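Local structure of putative exported protein (Burkholderia pseudomallei, 4JGB) at residues G109-V113 against A173-I177. The protein is of unknown function but has a Rossmann-type fold, probably binds NAD(P) and may be an oxidoreductase acting on CH-NH groups. Coordinates in Å, arbitrary orientation, origin at the centre of the assembly. Numbering follows the deposited sequence.
Sequences GTLEV and AGRLI
Residues 109-113 leave a 3-10 turn at Thr110 and become extended at Leu111 and Glu112. The chain turns a corner at Val113 (-100/-20, chi1 m). Residues 173-177 run alongside in the same sense. One parallel-type bridge joins them, with Glu112 and Arg175 CA atoms 4.3 Å apart. Glu112 N donates to Gly174 O (2.9 Å) and Leu176 N to Glu112 O (2.8 Å). Gly174 has left-handed helical backbone angles (72/16); Arg175 and Leu176 are extended. Glu112 (t, t, chi3 -74°) and Arg175 (m, t, t, chi4 89°) stretch out to a salt bridge, OE2 to NE 3.2 Å. Leu176 (t, p) sends CD1 to Leu111 CD1 (3.9 Å) and CD2 to Val113 CG1 (3.9 Å). Leu111 (m, t) also packs on Ser155 and Thr210. Thr110 (p) hydrogen-bonds through OG1 to Gly107 O and accepts from a water (2.6 Å), which reaches Gly174 O weakly (3.4 Å). This single parallel bridge ties hairpin strand 112-114 to the loop after edge strand 170-172 of a Rossmann-type fold, as in the NAD(P)H-binding family.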
# COMPACT_ATOMS: atom_id res chain seq x y z
N GLY A 109 3.70 11.72 -3.27
CA GLY A 109 3.18 12.94 -3.89
C GLY A 109 1.81 13.40 -3.36
O GLY A 109 1.51 14.59 -3.43
N THR A 110 1.00 12.46 -2.82
CA THR A 110 -0.31 12.76 -2.22
C THR A 110 -0.22 13.29 -0.79
O THR A 110 -1.25 13.65 -0.18
CB THR A 110 -1.23 11.51 -2.16
OG1 THR A 110 -0.75 10.59 -1.15
CG2 THR A 110 -1.24 10.79 -3.45
N LEU A 111 0.97 13.29 -0.20
CA LEU A 111 1.06 13.61 1.22
C LEU A 111 0.67 15.09 1.40
O LEU A 111 1.09 15.97 0.63
CB LEU A 111 2.45 13.31 1.79
CG LEU A 111 2.94 11.85 1.79
CD1 LEU A 111 4.38 11.79 2.27
CD2 LEU A 111 2.05 10.97 2.68
N GLU A 112 -0.15 15.35 2.40
CA GLU A 112 -0.67 16.70 2.61
C GLU A 112 0.36 17.58 3.29
O GLU A 112 0.88 17.22 4.33
CB GLU A 112 -1.93 16.60 3.46
CG GLU A 112 -2.54 17.94 3.78
CD GLU A 112 -3.92 17.77 4.34
OE1 GLU A 112 -4.83 17.47 3.57
OE2 GLU A 112 -4.07 17.93 5.57
N VAL A 113 0.67 18.75 2.71
CA VAL A 113 1.66 19.66 3.32
C VAL A 113 0.99 20.79 4.10
O VAL A 113 1.62 21.40 4.93
CB VAL A 113 2.66 20.25 2.28
CG1 VAL A 113 3.48 19.16 1.62
CG2 VAL A 113 1.94 21.09 1.22
N ALA A 173 -1.95 10.38 9.62
CA ALA A 173 -3.00 10.13 8.63
C ALA A 173 -2.73 10.87 7.30
O ALA A 173 -3.44 11.80 6.94
CB ALA A 173 -4.37 10.49 9.22
N GLY A 174 -1.66 10.49 6.62
CA GLY A 174 -1.35 11.02 5.30
C GLY A 174 -0.86 12.46 5.11
O GLY A 174 -0.90 13.00 3.97
N ARG A 175 -0.42 13.11 6.19
CA ARG A 175 0.28 14.39 6.08
C ARG A 175 1.80 14.18 5.99
O ARG A 175 2.31 13.16 6.46
CB ARG A 175 -0.10 15.32 7.25
CG ARG A 175 -1.59 15.64 7.21
CD ARG A 175 -2.23 15.97 8.56
NE ARG A 175 -3.63 16.39 8.34
CZ ARG A 175 -4.70 15.58 8.30
NH1 ARG A 175 -4.59 14.28 8.50
NH2 ARG A 175 -5.90 16.10 8.08
N LEU A 176 2.50 15.11 5.35
CA LEU A 176 3.96 15.03 5.24
C LEU A 176 4.58 15.00 6.64
O LEU A 176 4.15 15.75 7.51
CB LEU A 176 4.50 16.29 4.52
CG LEU A 176 5.99 16.24 4.15
CD1 LEU A 176 6.28 15.06 3.24
CD2 LEU A 176 6.46 17.52 3.49
N ILE A 177 5.55 14.12 6.84
CA ILE A 177 6.33 14.01 8.08
C ILE A 177 7.80 14.25 7.70
O ILE A 177 8.37 13.49 6.90
CB ILE A 177 6.16 12.62 8.77
CG1 ILE A 177 4.71 12.42 9.24
CG2 ILE A 177 7.13 12.48 9.95
CD1 ILE A 177 4.28 10.99 9.52
O HOH W 1 -1.56 10.93 1.35